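Local structure of putative glycosyl hydrolase (Bacteroides thetaiotaomicron VPI-5482, 3K11) at residues R301-L306 with G311-L316; Y332-A337 with V403-A408; A305-E310 with A354-H359; Q235-M240 with M293-A298; K364-E367 with V371-T374. The protein is probably a hydrolase of glycoside hydrolase family 88, acting on a carbohydrate that has not been established. All coordinates share one frame; numbering follows the deposited sequence. Where two conformers were deposited one is given.

Overall arrangement
The five contacts make a worked example of how a helix-rich, putative glycosyl hydrolase is held together by a few kinds of local junction. Contact 4 closes before contact 1 opens, and both draw on helix 289-304. Contacts 1 and 3 share A305 and L306, and their centres lie only about 8 Å apart. Contact 2 is the deeply buried helix pair 326-342 and 400-416, touching contacts 1, 3 and 5; contact 5 falls, along the chain, between its two segments. Contacts 4 and 5, with centres about 31 Å apart, lie on opposite sides of the chain's centre. Helices pack directly in contacts 2 and 4, while contacts 1, 3 and 5 tie the loops that follow helices 289-304 and 347-362 to the fold.

Contact 1 (R301-L306 with G311-L316); sequences RGVTAL and GFWHQL
W313 and V303 meet through one direct hydrogen bond, the main polar link between the end of helix 289-304 and the chain that follows it. The indole NE1 donates to the backbone O of V303 over 2.8 Å, with an N-H...O angle of 149°. The oxygen lies near the indole plane, at the edge of the ring, but seen from the carbonyl the donor stands well above the peptide plane. A second donor, L306 N, reaches V303 O over 3.0 Å from the opposite face, so two N-H groups grip a carbonyl oxygen near the helix end.

Apolar contact runs beside this bond. V303 holds CG1 anti to its backbone N (chi1 168°), which brings that methyl 3.5 Å from W313 NE1 and 4.0 Å from W313 CE2, the two side chains crossing at about a right angle. Y332 meets the same indole edge-to-face, and V353 of helix 347-362 also touches it.

The water-mediated part joins L306 to H314. One water donates to L306 O at 2.7 Å and accepts from H314 N at 3.0 Å, joining the two backbones where they do not bond directly. H314 ND1 is taken by S322 O.

Together these bonds fasten a helix end to the first strand of a short antiparallel pair, 313-314 with 324-325, within a helix-rich fold consistent with the six-hairpin glycosidases.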
# COMPACT_ATOMS: atom_id res chain seq x y z
N ARG A 301 9.17 14.77 -1.31
CA ARG A 301 9.21 13.52 -2.04
C ARG A 301 8.27 12.45 -1.46
O ARG A 301 7.66 11.69 -2.21
CB ARG A 301 10.65 12.99 -2.13
CG ARG A 301 11.53 13.80 -3.08
CD ARG A 301 12.86 13.10 -3.33
NE ARG A 301 13.75 13.17 -2.18
CZ ARG A 301 14.59 14.18 -1.94
NH1 ARG A 301 14.68 15.26 -2.73
NH2 ARG A 301 15.34 14.14 -0.85
N GLY A 302 8.18 12.37 -0.13
CA GLY A 302 7.31 11.38 0.53
C GLY A 302 5.86 11.68 0.37
O GLY A 302 5.07 10.79 0.12
N VAL A 303 5.49 12.94 0.53
CA VAL A 303 4.09 13.36 0.39
C VAL A 303 3.62 13.19 -1.05
O VAL A 303 2.55 12.60 -1.30
CB VAL A 303 3.85 14.85 0.87
CG1 VAL A 303 2.44 15.36 0.41
CG2 VAL A 303 4.04 14.95 2.43
N THR A 304 4.39 13.69 -2.02
CA THR A 304 3.90 13.74 -3.37
C THR A 304 3.72 12.35 -3.94
O THR A 304 2.81 12.14 -4.71
CB THR A 304 4.80 14.54 -4.27
OG1 THR A 304 6.15 14.05 -4.15
CG2 THR A 304 4.78 16.03 -3.91
N ALA A 305 4.55 11.41 -3.54
CA ALA A 305 4.43 10.02 -4.02
C ALA A 305 3.08 9.42 -3.66
O ALA A 305 2.68 8.43 -4.27
CB ALA A 305 5.53 9.16 -3.45
N LEU A 306 2.42 9.95 -2.62
CA LEU A 306 1.17 9.37 -2.16
C LEU A 306 -0.09 10.13 -2.59
O LEU A 306 -1.19 9.84 -2.11
CB LEU A 306 1.22 9.22 -0.65
CG LEU A 306 2.33 8.25 -0.18
CD1 LEU A 306 2.55 8.41 1.38
CD2 LEU A 306 2.00 6.79 -0.60
N GLY A 311 -6.26 13.35 -7.09
CA GLY A 311 -5.53 14.60 -6.82
C GLY A 311 -5.48 14.95 -5.34
O GLY A 311 -4.61 15.66 -4.90
N PHE A 312 -6.43 14.44 -4.57
CA PHE A 312 -6.43 14.60 -3.13
C PHE A 312 -5.40 13.66 -2.51
O PHE A 312 -5.00 12.64 -3.11
CB PHE A 312 -7.79 14.19 -2.55
CG PHE A 312 -8.92 15.07 -2.96
CD1 PHE A 312 -9.19 16.25 -2.27
CD2 PHE A 312 -9.75 14.71 -4.03
CE1 PHE A 312 -10.26 17.06 -2.65
CE2 PHE A 312 -10.83 15.50 -4.39
CZ PHE A 312 -11.05 16.70 -3.74
N TRP A 313 -5.05 13.96 -1.27
CA TRP A 313 -4.33 13.04 -0.42
C TRP A 313 -5.27 12.42 0.63
O TRP A 313 -6.35 12.94 0.93
CB TRP A 313 -3.15 13.75 0.24
CG TRP A 313 -1.99 14.01 -0.65
CD1 TRP A 313 -0.83 13.25 -0.72
CD2 TRP A 313 -1.82 15.06 -1.61
NE1 TRP A 313 0.03 13.78 -1.65
CE2 TRP A 313 -0.54 14.88 -2.20
CE3 TRP A 313 -2.61 16.13 -2.04
CZ2 TRP A 313 -0.05 15.73 -3.17
CZ3 TRP A 313 -2.08 17.02 -2.98
CH2 TRP A 313 -0.82 16.81 -3.54
N HIS A 314 -4.86 11.25 1.12
CA HIS A 314 -5.60 10.46 2.08
C HIS A 314 -5.37 10.94 3.53
O HIS A 314 -4.23 11.29 3.92
CB HIS A 314 -5.21 9.00 1.97
CG HIS A 314 -5.58 8.35 0.68
ND1 HIS A 314 -6.81 7.76 0.46
CD2 HIS A 314 -4.87 8.19 -0.47
CE1 HIS A 314 -6.83 7.26 -0.77
NE2 HIS A 314 -5.68 7.51 -1.36
N GLN A 315 -6.44 10.86 4.33
CA GLN A 315 -6.49 11.26 5.76
C GLN A 315 -5.31 10.71 6.55
O GLN A 315 -4.69 11.41 7.34
CB GLN A 315 -7.81 10.76 6.35
CG GLN A 315 -7.97 10.78 7.83
CD GLN A 315 -8.21 12.11 8.41
OE1 GLN A 315 -7.92 13.15 7.80
NE2 GLN A 315 -8.74 12.11 9.63
N LEU A 316 -5.01 9.42 6.36
CA LEU A 316 -3.70 8.84 6.76
C LEU A 316 -2.98 8.66 5.43
O LEU A 316 -3.43 7.89 4.57
CB LEU A 316 -3.83 7.52 7.50
CG LEU A 316 -4.39 7.66 8.95
CD1 LEU A 316 -4.46 6.28 9.67
CD2 LEU A 316 -3.60 8.70 9.79
O HOH W 1 -2.18 10.13 0.40

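Contact 2 (Y332-A337 with V403-A408); sequences YVYCLA and VLWAGA
Y334 and W405 lean against each other at a slant in a buried helix-helix interface, where helix 326-342 packs on helix 400-416 in the interior of the chain. Segments 332-337 and 403-408 run in roughly the same direction, their axes 7.9 Å apart at closest approach and inclined by 29°.

The two aromatic groups are neither stacked flat nor set edge-to-face: their planes are tilted by 33°, and the phenol ring centre lies 3.8 Å from that of the five-membered indole ring. The overlap is displaced toward the rims, with Y334 CE1 only 3.2 Å from W405 NE1. Y334 is carried there by a first torsion that puts CG anti to its backbone N (chi1 164°), which lays the ring against the W405 indole. H338 meets the phenol ring too, while W405 also touches S89, A90 and A93 of helix 82-98, so the pair is built into a wider cluster.

Beside the ring pair the backbones come close at a small residue, A406. Its CB sits 3.8 Å from V333 CG1 and also rests near Y334 CB, and the backbones approach most nearly at Y334 and A406. W358 of helix 347-362 covers A406 as well.

The polar ends are joined by one water: it donates to Y334 OH at 2.7 Å and, lying in the indole plane, accepts from W405 NE1 at 3.0 Å.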
# COMPACT_ATOMS: atom_id res chain seq x y z
N TYR A 332 -0.92 21.14 0.83
CA TYR A 332 0.12 20.62 -0.04
C TYR A 332 0.22 21.39 -1.33
O TYR A 332 1.32 21.66 -1.83
CB TYR A 332 -0.06 19.16 -0.36
CG TYR A 332 -0.10 18.27 0.88
CD1 TYR A 332 0.76 18.48 1.95
CD2 TYR A 332 -0.94 17.19 0.93
CE1 TYR A 332 0.72 17.65 3.07
CE2 TYR A 332 -0.97 16.34 2.06
CZ TYR A 332 -0.16 16.59 3.12
OH TYR A 332 -0.20 15.79 4.25
N VAL A 333 -0.92 21.71 -1.91
CA VAL A 333 -0.92 22.52 -3.16
C VAL A 333 -0.20 23.86 -2.92
O VAL A 333 0.61 24.27 -3.74
CB VAL A 333 -2.36 22.75 -3.70
CG1 VAL A 333 -2.40 23.78 -4.85
CG2 VAL A 333 -2.97 21.39 -4.17
N TYR A 334 -0.53 24.53 -1.83
CA TYR A 334 0.15 25.78 -1.52
C TYR A 334 1.65 25.53 -1.42
O TYR A 334 2.45 26.27 -1.98
CB TYR A 334 -0.32 26.45 -0.21
CG TYR A 334 0.70 27.49 0.22
CD1 TYR A 334 0.78 28.71 -0.43
CD2 TYR A 334 1.63 27.22 1.22
CE1 TYR A 334 1.75 29.63 -0.08
CE2 TYR A 334 2.64 28.15 1.56
CZ TYR A 334 2.67 29.35 0.90
OH TYR A 334 3.61 30.30 1.22
N CYS A 335 2.03 24.55 -0.61
CA CYS A 335 3.45 24.35 -0.38
C CYS A 335 4.21 24.06 -1.65
O CYS A 335 5.33 24.51 -1.82
CB CYS A 335 3.68 23.21 0.58
SG CYS A 335 3.11 23.66 2.26
N LEU A 336 3.62 23.23 -2.51
CA LEU A 336 4.29 22.83 -3.74
C LEU A 336 4.40 23.99 -4.70
O LEU A 336 5.50 24.25 -5.25
CB LEU A 336 3.56 21.64 -4.37
CG LEU A 336 3.61 20.32 -3.63
CD1 LEU A 336 2.59 19.32 -4.28
CD2 LEU A 336 5.08 19.72 -3.51
N ALA A 337 3.32 24.75 -4.89
CA ALA A 337 3.37 25.92 -5.79
C ALA A 337 4.39 26.93 -5.27
O ALA A 337 5.16 27.52 -6.05
CB ALA A 337 1.99 26.55 -5.91
N VAL A 403 -7.24 26.78 1.25
CA VAL A 403 -7.75 26.91 -0.10
C VAL A 403 -7.40 28.27 -0.64
O VAL A 403 -7.01 28.40 -1.80
CB VAL A 403 -9.28 26.62 -0.12
CG1 VAL A 403 -9.91 27.07 -1.44
CG2 VAL A 403 -9.51 25.10 0.15
N LEU A 404 -7.59 29.30 0.17
CA LEU A 404 -7.27 30.66 -0.28
C LEU A 404 -5.79 30.82 -0.60
O LEU A 404 -5.42 31.42 -1.61
CB LEU A 404 -7.67 31.70 0.79
CG LEU A 404 -9.19 31.92 1.01
CD1 LEU A 404 -9.48 32.66 2.36
CD2 LEU A 404 -9.80 32.71 -0.18
N TRP A 405 -4.96 30.28 0.27
CA TRP A 405 -3.50 30.40 0.14
C TRP A 405 -3.03 29.61 -1.07
O TRP A 405 -2.25 30.10 -1.87
CB TRP A 405 -2.83 29.89 1.42
CG TRP A 405 -1.56 30.59 1.81
CD1 TRP A 405 -0.77 31.38 1.04
CD2 TRP A 405 -0.93 30.53 3.09
NE1 TRP A 405 0.31 31.81 1.76
CE2 TRP A 405 0.24 31.29 3.02
CE3 TRP A 405 -1.26 29.91 4.30
CZ2 TRP A 405 1.10 31.42 4.09
CZ3 TRP A 405 -0.42 30.05 5.36
CH2 TRP A 405 0.76 30.77 5.25
N ALA A 406 -3.54 28.39 -1.22
CA ALA A 406 -3.21 27.59 -2.41
C ALA A 406 -3.59 28.27 -3.73
O ALA A 406 -2.83 28.27 -4.72
CB ALA A 406 -3.85 26.19 -2.25
N GLY A 407 -4.79 28.84 -3.76
CA GLY A 407 -5.27 29.55 -4.94
C GLY A 407 -4.38 30.72 -5.24
O GLY A 407 -3.97 30.92 -6.37
N ALA A 408 -4.09 31.50 -4.21
CA ALA A 408 -3.20 32.66 -4.38
C ALA A 408 -1.87 32.27 -5.00
O ALA A 408 -1.37 32.95 -5.90
CB ALA A 408 -2.95 33.33 -3.04
O HOH W 2 2.93 32.90 0.92

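Contact 3 (A305-E310 with A354-H359); sequences ALQSGE and AQLGWH. With EDO (1,2-ethanediol), chain C.
Q307 NE2 is a polar atom with two hydrogen-bond acceptors, G311 O and V353 O, and it packs against L356 and G357 at the same time. The side chain reaches this position fully stretched: CG is anti to the backbone N (chi1 -171°) and the chain stays extended beyond it. Its amide crosses the leucine at a slant, NE2 lying 3.9 Å from L356 CD2 and 3.7 Å from G357 N, contacts without a hydrogen bond. The buried NE2 is thereby satisfied by two backbone carbonyls while the flank of the amide rests on a leucine methyl.

The loop after Q307 is shaped by an ST turn, in which S308 OG accepts from E310 N at 3.0 Å; F312 O is a further partner of that hydroxyl. E310 holds a bound 1,2-ethanediol, probably from the crystallisation liquor, whose O2 donates to E310 OE1 over 2.7 Å. The other carboxylate oxygen, E310 OE2, is bonded to Y389 OH of the second subunit, and A385 of that subunit packs on L356.

The contact thus joins the loop between helix 289-304 and strand 313-314 to helix 347-362, which itself leans on helix 400-416 through W358.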
# COMPACT_ATOMS: atom_id res chain seq x y z
N ALA A 305 4.55 11.41 -3.54
CA ALA A 305 4.43 10.02 -4.02
C ALA A 305 3.08 9.42 -3.66
O ALA A 305 2.68 8.43 -4.27
CB ALA A 305 5.53 9.16 -3.45
N LEU A 306 2.42 9.95 -2.62
CA LEU A 306 1.17 9.37 -2.16
C LEU A 306 -0.09 10.13 -2.59
O LEU A 306 -1.19 9.84 -2.11
CB LEU A 306 1.22 9.22 -0.65
CG LEU A 306 2.33 8.25 -0.18
CD1 LEU A 306 2.55 8.41 1.38
CD2 LEU A 306 2.00 6.79 -0.60
N GLN A 307 0.06 11.05 -3.52
CA GLN A 307 -1.10 11.71 -4.08
C GLN A 307 -1.99 10.66 -4.74
O GLN A 307 -1.52 9.80 -5.50
CB GLN A 307 -0.68 12.72 -5.15
CG GLN A 307 -1.85 13.61 -5.61
CD GLN A 307 -1.40 14.66 -6.60
OE1 GLN A 307 -0.50 14.42 -7.37
NE2 GLN A 307 -2.08 15.81 -6.61
N SER A 308 -3.30 10.72 -4.48
CA SER A 308 -4.25 9.80 -5.09
C SER A 308 -4.51 10.14 -6.53
O SER A 308 -4.20 11.25 -7.00
CB SER A 308 -5.62 9.83 -4.35
OG SER A 308 -6.36 11.00 -4.75
N GLY A 309 -5.12 9.20 -7.23
CA GLY A 309 -5.59 9.40 -8.58
C GLY A 309 -6.64 10.47 -8.77
O GLY A 309 -6.93 10.84 -9.88
N GLU A 310 -7.22 10.95 -7.67
CA GLU A 310 -8.20 12.01 -7.68
C GLU A 310 -7.56 13.35 -7.38
O GLU A 310 -8.24 14.39 -7.41
CB GLU A 310 -9.33 11.76 -6.66
CG GLU A 310 -10.08 10.45 -6.91
CD GLU A 310 -10.57 10.35 -8.34
OE1 GLU A 310 -11.16 11.33 -8.87
OE2 GLU A 310 -10.36 9.28 -8.96
N ALA A 354 0.86 19.96 -8.20
CA ALA A 354 0.16 21.11 -7.65
C ALA A 354 -1.10 21.39 -8.47
O ALA A 354 -2.18 21.68 -7.92
CB ALA A 354 1.10 22.33 -7.61
N GLN A 355 -0.98 21.38 -9.79
CA GLN A 355 -2.10 21.70 -10.65
C GLN A 355 -3.28 20.72 -10.46
O GLN A 355 -4.43 21.14 -10.37
CB GLN A 355 -1.62 21.71 -12.11
CG GLN A 355 -2.70 22.17 -13.12
CD GLN A 355 -2.18 23.05 -14.22
OE1 GLN A 355 -1.19 23.77 -14.05
NE2 GLN A 355 -2.89 23.08 -15.33
N LEU A 356 -2.99 19.44 -10.42
CA LEU A 356 -4.00 18.40 -10.21
C LEU A 356 -4.60 18.58 -8.83
O LEU A 356 -5.83 18.45 -8.62
CB LEU A 356 -3.38 17.01 -10.31
CG LEU A 356 -4.31 15.86 -9.96
CD1 LEU A 356 -5.57 15.82 -10.88
CD2 LEU A 356 -3.59 14.51 -9.94
N GLY A 357 -3.75 18.83 -7.84
CA GLY A 357 -4.27 19.08 -6.50
C GLY A 357 -5.22 20.25 -6.43
O GLY A 357 -6.21 20.20 -5.68
N TRP A 358 -4.92 21.33 -7.18
CA TRP A 358 -5.83 22.46 -7.27
C TRP A 358 -7.17 22.07 -7.93
O TRP A 358 -8.22 22.45 -7.44
CB TRP A 358 -5.21 23.71 -7.98
CG TRP A 358 -6.26 24.82 -7.97
CD1 TRP A 358 -7.08 25.12 -8.97
CD2 TRP A 358 -6.73 25.54 -6.83
NE1 TRP A 358 -7.97 26.07 -8.58
CE2 TRP A 358 -7.81 26.32 -7.26
CE3 TRP A 358 -6.35 25.58 -5.48
CZ2 TRP A 358 -8.48 27.21 -6.42
CZ3 TRP A 358 -7.04 26.44 -4.63
CH2 TRP A 358 -8.11 27.22 -5.10
N HIS A 359 -7.13 21.32 -9.02
CA HIS A 359 -8.38 20.85 -9.64
C HIS A 359 -9.23 20.10 -8.61
O HIS A 359 -10.46 20.30 -8.54
CB HIS A 359 -8.10 19.92 -10.82
CG HIS A 359 -7.73 20.64 -12.08
ND1 HIS A 359 -8.56 21.56 -12.69
CD2 HIS A 359 -6.63 20.55 -12.86
CE1 HIS A 359 -7.98 22.01 -13.79
NE2 HIS A 359 -6.81 21.40 -13.93
C1 EDO C . -9.32 14.34 -11.96
O1 EDO C . -9.93 15.33 -11.12
C2 EDO C . -9.49 12.99 -11.33
O2 EDO C . -10.87 12.54 -11.31

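Contact 4 (Q235-M240 with M293-A298); sequences QFADRM and MDYFRA
Helices 222-240 and 289-304, two elements of the helical part of the fold, touch here chiefly through A237 and the Y295 ring. The pair is a clear CH-pi contact. The A237 CB methyl stands 3.6 Å from the centroid of the Y295 ring and only 13° off its normal, squarely over the middle of one face. The nearest ring atom is CZ, 3.5 Å from A237 CB, and CG, the furthest, is 4.1 Å away, so the methyl leans slightly toward the hydroxyl end. The first torsion of Y295, chi1 -92°, departs from the usual staggered values and swings the ring out beneath that methyl. The hydroxyl passes close to the next backbone N, Y295 OH lying 3.7 Å from D238 N without a hydrogen bond.

The ring has a second aromatic neighbour, F241, which meets it edge-to-face, and A237 also touches Y248 of strand 247-253. On the far side of the first helix, R239 NH1 donates to Q235 O at 3.1 Å, and R239 NH2 forms a salt bridge with D186, an anchoring quite separate from the tyrosine. Replacing Y295 by an alanine is likely to open a gap under the A237 methyl and take from the F241 ring this edge-to-face neighbour.

With no hydrogen bond across it and little surface buried, the contact rests on dispersion and the weak attraction of a methyl for a pi face, which implies a modest, shape-dependent hold between the two helices.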
# COMPACT_ATOMS: atom_id res chain seq x y z
N GLN A 235 14.63 19.85 16.36
CA GLN A 235 14.32 19.00 17.55
C GLN A 235 13.01 18.24 17.36
O GLN A 235 12.87 17.11 17.82
CB GLN A 235 14.35 19.86 18.82
CG GLN A 235 15.78 20.17 19.26
CD GLN A 235 15.94 20.98 20.52
OE1 GLN A 235 17.08 21.27 20.90
NE2 GLN A 235 14.84 21.38 21.17
N PHE A 236 12.01 18.89 16.74
CA PHE A 236 10.79 18.21 16.31
C PHE A 236 11.14 17.16 15.24
O PHE A 236 10.78 16.00 15.34
CB PHE A 236 9.75 19.16 15.68
CG PHE A 236 8.82 19.83 16.67
CD1 PHE A 236 7.70 19.19 17.10
CD2 PHE A 236 9.03 21.13 17.08
CE1 PHE A 236 6.81 19.80 17.99
CE2 PHE A 236 8.13 21.74 17.99
CZ PHE A 236 7.04 21.07 18.43
N ALA A 237 11.80 17.59 14.18
CA ALA A 237 12.00 16.67 13.03
C ALA A 237 12.82 15.44 13.40
O ALA A 237 12.50 14.37 12.90
CB ALA A 237 12.59 17.42 11.79
N ASP A 238 13.82 15.58 14.27
CA ASP A 238 14.64 14.44 14.74
C ASP A 238 13.76 13.31 15.19
O ASP A 238 13.93 12.14 14.79
CB ASP A 238 15.52 14.86 15.93
CG ASP A 238 16.43 13.73 16.42
OD1 ASP A 238 17.13 13.16 15.56
OD2 ASP A 238 16.39 13.41 17.64
N ARG A 239 12.79 13.67 16.00
CA ARG A 239 11.89 12.68 16.62
C ARG A 239 10.70 12.25 15.77
O ARG A 239 10.30 11.10 15.83
CB ARG A 239 11.34 13.27 17.90
CG ARG A 239 12.45 13.54 18.90
CD ARG A 239 11.87 14.27 20.02
NE ARG A 239 12.73 14.44 21.20
CZ ARG A 239 13.26 15.60 21.61
NH1 ARG A 239 13.22 16.71 20.87
NH2 ARG A 239 13.91 15.61 22.76
N MSE A 240 10.15 13.17 14.99
CA MSE A 240 8.87 12.96 14.33
C MSE A 240 8.97 12.57 12.86
O MSE A 240 8.03 11.92 12.33
CB MSE A 240 7.97 14.19 14.62
CG MSE A 240 7.75 14.44 16.13
SE MSE A 240 6.35 15.65 16.39
CE MSE A 240 4.96 14.23 16.38
N MSE A 293 16.42 22.59 4.68
CA MSE A 293 16.06 22.34 3.28
C MSE A 293 16.04 20.87 2.93
O MSE A 293 15.17 20.38 2.18
CB MSE A 293 17.00 23.13 2.36
CG MSE A 293 16.71 22.97 0.90
SE MSE A 293 14.98 23.63 0.29
CE MSE A 293 15.34 25.45 0.36
N ASP A 294 17.02 20.13 3.40
CA ASP A 294 17.02 18.68 3.24
C ASP A 294 15.77 18.01 3.82
O ASP A 294 15.21 17.12 3.19
CB ASP A 294 18.26 18.08 3.91
CG ASP A 294 19.55 18.36 3.13
OD1 ASP A 294 19.51 18.88 1.99
OD2 ASP A 294 20.62 18.08 3.71
N TYR A 295 15.35 18.41 5.02
CA TYR A 295 14.11 17.91 5.60
C TYR A 295 12.93 18.25 4.74
O TYR A 295 12.05 17.41 4.50
CB TYR A 295 13.86 18.46 7.01
CG TYR A 295 14.41 17.58 8.10
CD1 TYR A 295 13.93 16.31 8.29
CD2 TYR A 295 15.39 18.07 8.97
CE1 TYR A 295 14.42 15.50 9.29
CE2 TYR A 295 15.86 17.25 10.00
CZ TYR A 295 15.37 15.97 10.13
OH TYR A 295 15.84 15.18 11.15
N PHE A 296 12.88 19.50 4.27
CA PHE A 296 11.77 19.93 3.38
C PHE A 296 11.71 19.13 2.11
O PHE A 296 10.68 18.54 1.75
CB PHE A 296 11.95 21.39 2.98
CG PHE A 296 10.85 21.90 2.05
CD1 PHE A 296 9.52 21.92 2.47
CD2 PHE A 296 11.17 22.28 0.75
CE1 PHE A 296 8.51 22.31 1.60
CE2 PHE A 296 10.16 22.69 -0.14
CZ PHE A 296 8.84 22.72 0.29
N ARG A 297 12.84 19.03 1.43
CA ARG A 297 12.89 18.25 0.22
C ARG A 297 12.53 16.76 0.38
O ARG A 297 11.86 16.19 -0.48
CB ARG A 297 14.23 18.43 -0.46
CG ARG A 297 14.35 19.79 -1.14
CD ARG A 297 15.69 19.91 -1.77
NE ARG A 297 15.70 21.18 -2.50
CZ ARG A 297 16.76 21.98 -2.63
NH1 ARG A 297 17.95 21.63 -2.12
NH2 ARG A 297 16.62 23.14 -3.27
N ALA A 298 12.97 16.13 1.47
CA ALA A 298 12.64 14.74 1.74
C ALA A 298 11.14 14.58 1.99
O ALA A 298 10.52 13.62 1.54
CB ALA A 298 13.42 14.18 2.94

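Contact 5 (K364-E367 with V371-T374); sequences KINE and VEGT. With EDO (1,2-ethanediol), chain T.
K364 O and E372 N form the tight part of this contact, a loop that doubles back on itself after helix 347-362 and is bridged once, beta-fashion, at I365 and V371. The bond between them is short and nearly straight: E372 N lies 2.8 Å from K364 O with an angle of 176° at the hydrogen. On the inner side I365 and V371 both touch V403 of helix 400-416, fixing the loop to the core.

The outer side is polar. N366 ND2 donates to E372 OE2 over 3.0 Å, meeting the carboxylate on its anti side, and the amide and carboxylate planes stand 84° apart. N366 OD1 is taken up by Q370 N within the turn, so both ends of the amide are held. With an alanine in place of E372, N366 ND2 would probably lose this acceptor, and the lysine would be left without its water-bridged carboxylate.

Toward the solvent the packing gives way to water and a 1,2-ethanediol, probably from the crystallisation liquor, whose O1 donates to E372 OE1 at 2.8 Å. K364 NZ and E372 OE1 do not touch; one water between them accepts from K364 NZ at 2.8 Å and donates to E372 OE1 at 2.6 Å.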
# COMPACT_ATOMS: atom_id res chain seq x y z
N LYS A 364 -14.24 21.05 -4.57
CA LYS A 364 -14.87 20.99 -3.25
C LYS A 364 -15.31 22.37 -2.76
O LYS A 364 -15.79 22.50 -1.64
CB LYS A 364 -13.91 20.36 -2.26
CG LYS A 364 -13.61 18.90 -2.56
CD LYS A 364 -14.78 18.03 -2.20
CE LYS A 364 -14.57 16.62 -2.75
NZ LYS A 364 -15.72 15.75 -2.40
N ILE A 365 -15.16 23.38 -3.60
CA ILE A 365 -15.67 24.72 -3.28
C ILE A 365 -17.09 24.77 -3.84
O ILE A 365 -17.29 24.83 -5.05
CB ILE A 365 -14.85 25.85 -3.90
CG1 ILE A 365 -13.36 25.76 -3.51
CG2 ILE A 365 -15.48 27.22 -3.47
CD1 ILE A 365 -12.44 26.77 -4.25
N ASN A 366 -18.09 24.68 -2.98
CA ASN A 366 -19.48 24.63 -3.46
C ASN A 366 -20.01 25.99 -3.93
O ASN A 366 -19.30 26.98 -3.85
CB ASN A 366 -20.41 23.91 -2.47
CG ASN A 366 -20.58 24.62 -1.18
OD1 ASN A 366 -20.44 25.82 -1.10
ND2 ASN A 366 -20.97 23.85 -0.15
N GLU A 367 -21.24 26.04 -4.46
CA GLU A 367 -21.75 27.29 -5.03
C GLU A 367 -21.86 28.39 -3.98
O GLU A 367 -21.76 29.56 -4.30
CB GLU A 367 -23.10 27.08 -5.72
CG GLU A 367 -23.03 26.22 -6.98
CD GLU A 367 -24.40 25.97 -7.62
OE1 GLU A 367 -25.44 26.31 -7.01
OE2 GLU A 367 -24.41 25.41 -8.74
N VAL A 371 -16.15 25.09 1.74
CA VAL A 371 -15.15 24.09 1.37
C VAL A 371 -15.59 22.77 1.99
O VAL A 371 -15.63 22.62 3.23
CB VAL A 371 -13.74 24.49 1.84
CG1 VAL A 371 -12.77 23.35 1.60
CG2 VAL A 371 -13.29 25.81 1.14
N GLU A 372 -15.92 21.83 1.12
CA GLU A 372 -16.38 20.49 1.52
C GLU A 372 -15.23 19.49 1.70
O GLU A 372 -14.17 19.63 1.10
CB GLU A 372 -17.37 19.93 0.49
CG GLU A 372 -18.60 20.85 0.29
CD GLU A 372 -19.70 20.26 -0.61
OE1 GLU A 372 -19.55 19.15 -1.21
OE2 GLU A 372 -20.78 20.92 -0.67
N GLY A 373 -15.50 18.44 2.47
CA GLY A 373 -14.54 17.36 2.67
C GLY A 373 -13.39 17.64 3.63
O GLY A 373 -12.38 16.91 3.58
N THR A 374 -13.55 18.62 4.51
CA THR A 374 -12.52 18.97 5.49
C THR A 374 -12.75 18.23 6.81
O THR A 374 -13.82 18.30 7.39
CB THR A 374 -12.51 20.44 5.81
OG1 THR A 374 -12.20 21.18 4.61
CG2 THR A 374 -11.48 20.78 6.90
C1 EDO T . -18.51 20.93 -4.12
O1 EDO T . -18.28 19.55 -3.71
C2 EDO T . -19.72 21.05 -5.05
O2 EDO T . -20.97 20.85 -4.33
O HOH W 3 -18.10 17.08 -1.63